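Long-range contacts in 2-hydroxyisocaproyl-CoA dehydratase activator (Clostridium difficile, PDB 4EHT), which activates (R)-2-hydroxyisocaproyl-CoA dehydratase in leucine fermentation by passing it one electron from a dimer-bound [4Fe-4S] cluster as ATP is hydrolysed: residues A[12-17]-A[27-32]; A[95-100]-A[211-216]; A[131-136]-A[188-193]. All coordinates share one frame; numbering follows the deposited sequence.

Contact 1 (A[12-17]-A[27-32]). With ADP (adenosine-5'-diphosphate), chain D.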
# COMPACT_ATOMS: atom_id res chain seq x y z
N ALA A 12 17.42 6.46 5.28
CA ALA A 12 18.53 6.69 6.20
C ALA A 12 19.86 6.84 5.46
O ALA A 12 20.08 6.24 4.40
CB ALA A 12 18.61 5.56 7.20
N SER A 13 20.75 7.66 6.02
CA SER A 13 22.10 7.81 5.50
C SER A 13 23.08 7.12 6.43
O SER A 13 23.02 7.31 7.64
CB SER A 13 22.47 9.29 5.38
OG SER A 13 21.53 10.00 4.59
N LYS A 14 23.99 6.33 5.87
CA LYS A 14 24.91 5.51 6.66
C LYS A 14 26.32 5.73 6.16
O LYS A 14 26.55 5.75 4.96
CB LYS A 14 24.58 4.03 6.51
CG LYS A 14 23.32 3.55 7.24
CD LYS A 14 22.03 3.93 6.49
CE LYS A 14 21.84 3.14 5.21
NZ LYS A 14 20.45 3.36 4.68
N GLY A 15 27.27 5.84 7.09
CA GLY A 15 28.67 6.05 6.73
C GLY A 15 29.58 5.13 7.52
O GLY A 15 29.26 4.74 8.65
N VAL A 16 30.72 4.79 6.92
CA VAL A 16 31.74 3.96 7.55
C VAL A 16 33.12 4.51 7.17
O VAL A 16 33.35 4.87 6.01
CB VAL A 16 31.63 2.49 7.09
CG1 VAL A 16 32.91 1.71 7.38
CG2 VAL A 16 30.41 1.79 7.76
N ILE A 17 34.03 4.63 8.13
CA ILE A 17 35.44 4.89 7.80
C ILE A 17 36.21 3.61 8.12
O ILE A 17 36.10 3.06 9.21
CB ILE A 17 36.03 6.10 8.55
CG1 ILE A 17 35.40 7.40 8.06
CG2 ILE A 17 37.54 6.19 8.31
CD1 ILE A 17 35.89 8.64 8.78
N SER A 27 31.55 4.56 12.44
CA SER A 27 30.32 4.25 11.72
C SER A 27 29.21 5.16 12.23
O SER A 27 29.26 5.61 13.37
CB SER A 27 29.92 2.80 11.94
OG SER A 27 29.30 2.66 13.20
N GLU A 28 28.22 5.44 11.39
CA GLU A 28 27.20 6.40 11.76
C GLU A 28 25.95 6.26 10.90
O GLU A 28 26.03 6.20 9.68
CB GLU A 28 27.76 7.82 11.65
CG GLU A 28 26.87 8.90 12.26
CD GLU A 28 26.91 8.90 13.78
OE1 GLU A 28 27.77 8.21 14.36
OE2 GLU A 28 26.07 9.60 14.39
N THR A 29 24.79 6.20 11.55
CA THR A 29 23.53 6.18 10.85
C THR A 29 22.75 7.42 11.24
O THR A 29 22.66 7.76 12.42
CB THR A 29 22.71 4.93 11.19
OG1 THR A 29 23.45 3.77 10.83
CG2 THR A 29 21.36 4.93 10.45
N ILE A 30 22.19 8.09 10.25
CA ILE A 30 21.33 9.23 10.50
C ILE A 30 20.02 8.96 9.78
O ILE A 30 20.02 8.64 8.59
CB ILE A 30 21.97 10.54 10.00
CG1 ILE A 30 23.20 10.87 10.85
CG2 ILE A 30 20.98 11.68 10.06
CD1 ILE A 30 22.88 11.19 12.29
N SER A 31 18.91 9.06 10.50
CA SER A 31 17.60 8.70 9.96
C SER A 31 17.03 9.75 9.02
O SER A 31 15.83 10.02 9.06
CB SER A 31 16.61 8.46 11.10
OG SER A 31 17.11 7.51 12.01
N SER A 32 17.88 10.36 8.20
CA SER A 32 17.42 11.19 7.10
C SER A 32 18.20 10.79 5.86
O SER A 32 19.43 10.70 5.90
CB SER A 32 17.63 12.68 7.40
OG SER A 32 17.06 13.03 8.65
PB ADP D . 17.29 2.66 3.29
O1B ADP D . 17.37 4.11 3.64
O2B ADP D . 16.32 2.30 2.20
O3B ADP D . 18.62 1.98 3.04
PA ADP D . 17.53 1.25 5.83
O1A ADP D . 18.43 2.32 6.39
O2A ADP D . 18.13 -0.05 5.39
O3A ADP D . 16.67 1.95 4.63
O5' ADP D . 16.41 0.95 6.92
C5' ADP D . 15.50 1.95 7.32
C4' ADP D . 14.44 1.28 8.18
O4' ADP D . 15.02 0.63 9.32
C3' ADP D . 13.45 2.31 8.70
O3' ADP D . 12.15 1.96 8.25
C2' ADP D . 13.61 2.23 10.20
O2' ADP D . 12.42 2.47 10.95
C1' ADP D . 14.15 0.84 10.44
N9 ADP D . 14.93 0.87 11.68
C8 ADP D . 15.94 1.74 11.89
N7 ADP D . 16.49 1.54 13.12
C5 ADP D . 15.82 0.52 13.71
C6 ADP D . 15.90 -0.17 15.01
N6 ADP D . 16.84 0.21 15.91
N1 ADP D . 15.03 -1.19 15.25
C2 ADP D . 14.10 -1.54 14.33
N3 ADP D . 13.97 -0.94 13.12
C4 ADP D . 14.78 0.08 12.75
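Lys14 and Thr29 run side by side on one face of an antiparallel ladder, their side chains pointing the same way from a non-hydrogen-bonded pair. CG of Lys14 lies 3.6 Å from OG1 of Thr29, and CG2 of Thr29 flanks the same methylene and the next. The lysine then leaves its neighbour: bends at chi2 (77°) and chi3 (71°) fold the chain back along its own strand, so that NZ arrives over Ala12 and among the phosphates. There NZ donates to O3B and O1A of ADP, one oxygen from each phosphate, and to O of Ala12 at 2.9 Å, the last from well above the carbonyl plane. Three acceptors thus fix the ammonium group, whose charge would offset that of the diphosphate. Ala12 adds its backbone N, 2.9 Å from O1B of ADP, while its CB sits against O1A. On the other face Ser13 turns OG to the side of its own backbone N (chi1 -56°) and donates to O of Ser32 at 2.6 Å, in the carbonyl plane and on a lone pair; this ties the segment following strand 23-30 to the start of strand 13-19. Ser13 and Ile30 exchange two bonds, Ser13 N lying 2.8 Å from Ile30 O, and Gly15 pairs likewise with Glu28. Glu28 swings its carboxylate off the ladder to a salt bridge with Lys49, and Ile30 packs on Val42, both of helix 38-50, which covers this face. Gln241 and Leu242 touch Thr29 on the opposite face. Strands 13-19 and 23-30 form a beta hairpin whose nucleotide end belongs to the phosphate-1 motif of the actin-like ATPase fold, with Ala12, Ser13 and Lys14 part of the ATP site.

Contact 2 (A[95-100]-A[211-216]); sequences RTIIDI and VMVGGV. With ADP (adenosine-5'-diphosphate), chain D.
Val211 O receives N of Ile98 at 2.8 Å, and CA of Ile97 approaches the same oxygen in a CA-H...O contact. Ile98 O is held in the same manner from the other strand, by N of Val213 at 2.8 Å and by CA of Met212. This exchange continues from Thr96 O to Ile100 N and joins strands 96-100 and 210-213 in parallel. On one face, chi1 of Val213 (-60°) sets CG1 anti to the carbonyl carbon, pressing CG2 3.6 Å from CB of Asp99, the side chains crossing at about a right angle; CG2 of Ile97 meets the same methyl at 4.0 Å. Helix 79-90 covers this side through His83 and Val87. The reverse face carries Ile98 and Met212, under helices 182-204 and 220-230, and SD of Met212 lies 4.2 Å from CD1 of Ile100. At the end of strand 96-100, CG2 of Ile100 abuts CB of Val216 at 3.7 Å, while Val216 N makes a weak bond to Ile100 O. Gly214 has a positive phi (99°) that favours glycine, and Gly215 N reaches O2A of ADP at 3.0 Å. The Asp99 side chain comes within about 4 Å (nearest atoms) of a bound magnesium ion and has a long, weak ion pair with Lys106. Largely apolar strands laced by main-chain bonds thus deliver a peptide N-H to the alpha-phosphate, and the bare Gly215 lets the ribose O4' come close.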
# COMPACT_ATOMS: atom_id res chain seq x y z
N ARG A 95 25.06 -16.95 0.73
CA ARG A 95 24.50 -17.22 -0.59
C ARG A 95 23.15 -16.52 -0.81
O ARG A 95 22.69 -16.38 -1.95
CB ARG A 95 24.36 -18.73 -0.82
CG ARG A 95 25.69 -19.49 -0.89
CD ARG A 95 26.56 -19.02 -2.03
NE ARG A 95 27.77 -19.83 -2.17
CZ ARG A 95 28.94 -19.57 -1.58
NH1 ARG A 95 29.07 -18.50 -0.81
NH2 ARG A 95 29.97 -20.37 -1.77
N THR A 96 22.51 -16.09 0.28
CA THR A 96 21.24 -15.37 0.17
C THR A 96 21.29 -14.15 1.07
O THR A 96 21.59 -14.27 2.27
CB THR A 96 20.03 -16.26 0.59
OG1 THR A 96 20.08 -17.50 -0.13
CG2 THR A 96 18.70 -15.56 0.29
N ILE A 97 20.99 -12.99 0.51
CA ILE A 97 20.97 -11.76 1.27
C ILE A 97 19.58 -11.13 1.19
O ILE A 97 19.04 -10.93 0.10
CB ILE A 97 22.03 -10.74 0.76
CG1 ILE A 97 23.45 -11.27 1.08
CG2 ILE A 97 21.84 -9.38 1.43
CD1 ILE A 97 24.57 -10.34 0.58
N ILE A 98 19.02 -10.80 2.35
CA ILE A 98 17.69 -10.23 2.42
C ILE A 98 17.87 -8.84 3.00
O ILE A 98 18.26 -8.69 4.14
CB ILE A 98 16.78 -11.05 3.39
CG1 ILE A 98 16.63 -12.48 2.88
CG2 ILE A 98 15.43 -10.35 3.54
CD1 ILE A 98 16.12 -13.50 3.94
N ASP A 99 17.60 -7.81 2.20
CA ASP A 99 17.81 -6.43 2.60
C ASP A 99 16.43 -5.80 2.74
O ASP A 99 15.77 -5.53 1.75
CB ASP A 99 18.66 -5.73 1.51
CG ASP A 99 18.68 -4.20 1.62
OD1 ASP A 99 18.26 -3.64 2.64
OD2 ASP A 99 19.17 -3.55 0.65
N ILE A 100 15.97 -5.59 3.97
CA ILE A 100 14.68 -4.93 4.17
C ILE A 100 14.94 -3.51 4.63
O ILE A 100 15.42 -3.30 5.74
CB ILE A 100 13.79 -5.68 5.24
CG1 ILE A 100 13.67 -7.16 4.89
CG2 ILE A 100 12.40 -5.04 5.30
CD1 ILE A 100 12.74 -7.94 5.85
N VAL A 211 21.55 -14.31 5.14
CA VAL A 211 21.88 -13.15 5.95
C VAL A 211 20.82 -12.06 5.73
O VAL A 211 20.43 -11.79 4.60
CB VAL A 211 23.30 -12.61 5.57
CG1 VAL A 211 23.68 -11.36 6.36
CG2 VAL A 211 24.35 -13.72 5.78
N MET A 212 20.36 -11.42 6.81
CA MET A 212 19.46 -10.28 6.69
C MET A 212 20.21 -9.00 7.02
O MET A 212 20.97 -8.94 8.00
CB MET A 212 18.23 -10.44 7.62
CG MET A 212 17.09 -9.44 7.35
SD MET A 212 15.58 -9.74 8.35
CE MET A 212 15.65 -11.52 8.37
N VAL A 213 20.00 -7.98 6.20
CA VAL A 213 20.63 -6.68 6.41
C VAL A 213 19.57 -5.62 6.26
O VAL A 213 18.40 -5.93 5.99
CB VAL A 213 21.78 -6.44 5.42
CG1 VAL A 213 22.85 -7.52 5.59
CG2 VAL A 213 21.26 -6.38 3.97
N GLY A 214 19.95 -4.36 6.43
CA GLY A 214 18.97 -3.29 6.37
C GLY A 214 18.57 -2.90 7.77
O GLY A 214 18.79 -3.65 8.72
N GLY A 215 18.02 -1.70 7.92
CA GLY A 215 17.66 -1.19 9.22
C GLY A 215 16.56 -2.01 9.88
O GLY A 215 16.46 -2.03 11.10
N VAL A 216 15.73 -2.67 9.07
CA VAL A 216 14.63 -3.48 9.63
C VAL A 216 15.16 -4.78 10.23
O VAL A 216 14.53 -5.35 11.12
CB VAL A 216 13.54 -3.78 8.59
CG1 VAL A 216 12.58 -4.90 9.08
CG2 VAL A 216 12.76 -2.51 8.26
PB ADP D . 17.29 2.66 3.29
O1B ADP D . 17.37 4.11 3.64
O2B ADP D . 16.32 2.30 2.20
O3B ADP D . 18.62 1.98 3.04
PA ADP D . 17.53 1.25 5.83
O1A ADP D . 18.43 2.32 6.39
O2A ADP D . 18.13 -0.05 5.39
O3A ADP D . 16.67 1.95 4.63
O5' ADP D . 16.41 0.95 6.92
C5' ADP D . 15.50 1.95 7.32
C4' ADP D . 14.44 1.28 8.18
O4' ADP D . 15.02 0.63 9.32
C3' ADP D . 13.45 2.31 8.70
O3' ADP D . 12.15 1.96 8.25
C2' ADP D . 13.61 2.23 10.20
O2' ADP D . 12.42 2.47 10.95
C1' ADP D . 14.15 0.84 10.44
N9 ADP D . 14.93 0.87 11.68
C8 ADP D . 15.94 1.74 11.89
N7 ADP D . 16.49 1.54 13.12
C5 ADP D . 15.82 0.52 13.71
C6 ADP D . 15.90 -0.17 15.01
N6 ADP D . 16.84 0.21 15.91
N1 ADP D . 15.03 -1.19 15.25
C2 ADP D . 14.10 -1.54 14.33
N3 ADP D . 13.97 -0.94 13.12
C4 ADP D . 14.78 0.08 12.75

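Contact 3 (A[131-136]-A[188-193]); sequences RFLDVM and GIHTSV. With ADP (adenosine-5'-diphosphate), chain D.
Two antiparallel helices, 130-140 and 182-204, pack between the ADP site and the iron-sulfur cluster; their short segments run 10.5 Å apart at 162°. CG2 of Val193 enters the angle between Phe132 and Leu133, 3.5 Å from CD1 of the phenylalanine and 3.9 Å from CD2 of the leucine. Phe132 and Val193 lie alongside and point opposite ways, and the ring, carried anti to the backbone N (chi1 179°), reaches toward the partner helix to bring CZ 3.8 Å from CB of Ser192. CD2 of Leu133 also meets CG2 of Ile189 at 3.6 Å and comes to the edge of the His190 ring, near its plane. At the far end CD1 of Ile189 rests 3.8 Å from CB of Met136, whose CG lies over one face of Phe132, offset toward the rim. Ile222 of helix 220-230 closes on Leu133, His190 and Val193, while Thr165 and Ala168 of helix 165-177 touch Phe132 and Met136. Asp134, turned away from this interface, takes hydrogen bonds from O2' of ADP on OD1 and from O3' on OD2, each at 2.9 Å, one oxygen for each ribose hydroxyl. No hydrogen bond joins the two segments, so their union rests on hydrocarbon and ring contacts, whereas the 131-136 part of helix 130-140 grips the ribose through Asp134 and brings the Phe132 side chain to about 7 Å, nearest atoms, from the [4Fe-4S] cluster.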
# COMPACT_ATOMS: atom_id res chain seq x y z
N ARG A 131 8.37 0.82 6.07
CA ARG A 131 7.29 1.80 6.12
C ARG A 131 6.06 1.20 6.79
O ARG A 131 5.39 1.86 7.57
CB ARG A 131 6.92 2.27 4.71
CG ARG A 131 5.69 3.18 4.68
CD ARG A 131 5.96 4.49 5.38
NE ARG A 131 7.14 5.12 4.83
CZ ARG A 131 7.13 6.05 3.88
NH1 ARG A 131 5.99 6.50 3.39
NH2 ARG A 131 8.29 6.54 3.44
N PHE A 132 5.78 -0.06 6.49
CA PHE A 132 4.67 -0.76 7.14
C PHE A 132 4.85 -0.76 8.67
O PHE A 132 3.90 -0.53 9.44
CB PHE A 132 4.65 -2.20 6.61
CG PHE A 132 3.56 -3.08 7.20
CD1 PHE A 132 3.80 -3.85 8.34
CD2 PHE A 132 2.31 -3.18 6.58
CE1 PHE A 132 2.80 -4.69 8.86
CE2 PHE A 132 1.31 -4.01 7.08
CZ PHE A 132 1.55 -4.77 8.23
N LEU A 133 6.08 -1.01 9.10
CA LEU A 133 6.38 -1.08 10.52
C LEU A 133 6.32 0.30 11.15
O LEU A 133 5.86 0.47 12.28
CB LEU A 133 7.76 -1.73 10.76
CG LEU A 133 7.82 -3.21 10.37
CD1 LEU A 133 9.27 -3.75 10.34
CD2 LEU A 133 6.94 -4.07 11.33
N ASP A 134 6.79 1.29 10.40
CA ASP A 134 6.81 2.67 10.86
C ASP A 134 5.38 3.16 11.05
O ASP A 134 5.05 3.75 12.09
CB ASP A 134 7.62 3.55 9.89
CG ASP A 134 9.10 3.10 9.78
OD1 ASP A 134 9.58 2.30 10.63
OD2 ASP A 134 9.78 3.55 8.83
N VAL A 135 4.50 2.88 10.09
CA VAL A 135 3.07 3.19 10.22
C VAL A 135 2.41 2.49 11.41
O VAL A 135 1.64 3.11 12.16
CB VAL A 135 2.30 2.79 8.94
CG1 VAL A 135 0.79 2.72 9.20
CG2 VAL A 135 2.59 3.78 7.81
N MET A 136 2.68 1.20 11.59
CA MET A 136 2.06 0.45 12.69
C MET A 136 2.56 0.89 14.07
O MET A 136 1.78 0.95 15.03
CB MET A 136 2.33 -1.05 12.54
CG MET A 136 1.68 -1.67 11.33
SD MET A 136 -0.10 -1.36 11.31
CE MET A 136 -0.57 -2.32 9.88
N GLY A 188 1.68 -10.17 15.21
CA GLY A 188 0.94 -10.34 13.98
C GLY A 188 1.48 -9.39 12.92
O GLY A 188 1.54 -9.72 11.73
N ILE A 189 1.86 -8.20 13.36
CA ILE A 189 2.49 -7.21 12.49
C ILE A 189 3.78 -7.77 11.90
O ILE A 189 4.05 -7.63 10.70
CB ILE A 189 2.75 -5.92 13.30
CG1 ILE A 189 1.41 -5.20 13.54
CG2 ILE A 189 3.75 -5.02 12.59
CD1 ILE A 189 1.48 -4.13 14.61
N HIS A 190 4.58 -8.43 12.74
CA HIS A 190 5.85 -8.97 12.29
C HIS A 190 5.59 -10.09 11.33
O HIS A 190 6.30 -10.25 10.33
CB HIS A 190 6.66 -9.50 13.49
CG HIS A 190 7.24 -8.41 14.33
ND1 HIS A 190 7.70 -8.62 15.62
CD2 HIS A 190 7.43 -7.09 14.08
CE1 HIS A 190 8.14 -7.48 16.12
NE2 HIS A 190 7.99 -6.53 15.21
N THR A 191 4.56 -10.87 11.61
CA THR A 191 4.24 -11.98 10.73
C THR A 191 3.80 -11.48 9.33
O THR A 191 4.13 -12.08 8.32
CB THR A 191 3.17 -12.89 11.38
OG1 THR A 191 3.78 -13.62 12.46
CG2 THR A 191 2.59 -13.89 10.36
N SER A 192 3.07 -10.37 9.26
CA SER A 192 2.65 -9.83 7.95
C SER A 192 3.88 -9.49 7.10
O SER A 192 3.93 -9.81 5.91
CB SER A 192 1.79 -8.57 8.11
OG SER A 192 0.55 -8.84 8.76
N VAL A 193 4.85 -8.81 7.68
CA VAL A 193 6.07 -8.44 6.95
C VAL A 193 6.81 -9.70 6.48
O VAL A 193 7.22 -9.81 5.32
CB VAL A 193 7.02 -7.56 7.82
CG1 VAL A 193 8.38 -7.32 7.10
CG2 VAL A 193 6.35 -6.26 8.17
PB ADP D . 17.29 2.66 3.29
O1B ADP D . 17.37 4.11 3.64
O2B ADP D . 16.32 2.30 2.20
O3B ADP D . 18.62 1.98 3.04
PA ADP D . 17.53 1.25 5.83
O1A ADP D . 18.43 2.32 6.39
O2A ADP D . 18.13 -0.05 5.39
O3A ADP D . 16.67 1.95 4.63
O5' ADP D . 16.41 0.95 6.92
C5' ADP D . 15.50 1.95 7.32
C4' ADP D . 14.44 1.28 8.18
O4' ADP D . 15.02 0.63 9.32
C3' ADP D . 13.45 2.31 8.70
O3' ADP D . 12.15 1.96 8.25
C2' ADP D . 13.61 2.23 10.20
O2' ADP D . 12.42 2.47 10.95
C1' ADP D . 14.15 0.84 10.44
N9 ADP D . 14.93 0.87 11.68
C8 ADP D . 15.94 1.74 11.89
N7 ADP D . 16.49 1.54 13.12
C5 ADP D . 15.82 0.52 13.71
C6 ADP D . 15.90 -0.17 15.01
N6 ADP D . 16.84 0.21 15.91
N1 ADP D . 15.03 -1.19 15.25
C2 ADP D . 14.10 -1.54 14.33
N3 ADP D . 13.97 -0.94 13.12
C4 ADP D . 14.78 0.08 12.75

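All three contacts reach the same ADP. Contact 1, partly buried, belongs to the five-stranded sheet and meets the phosphates with a lysine and a backbone N-H; contact 2, wholly buried near the middle of the chain, lies in the four-stranded sheet and offers a glycine N-H; contact 3, buried but farther from the centre, is helical and holds the ribose by a carboxylate. Main-chain bonds join the strands, whereas the helices pack mostly through apolar side chains, without a hydrogen bond. Contacts 2 and 3 touch, CG1 of Val216 lying 3.7 Å from CD1 of Leu133, and helix 182-204 leads into strand 210-213. Contact 1 touches neither, its centre about 17 Å from that of contact 2.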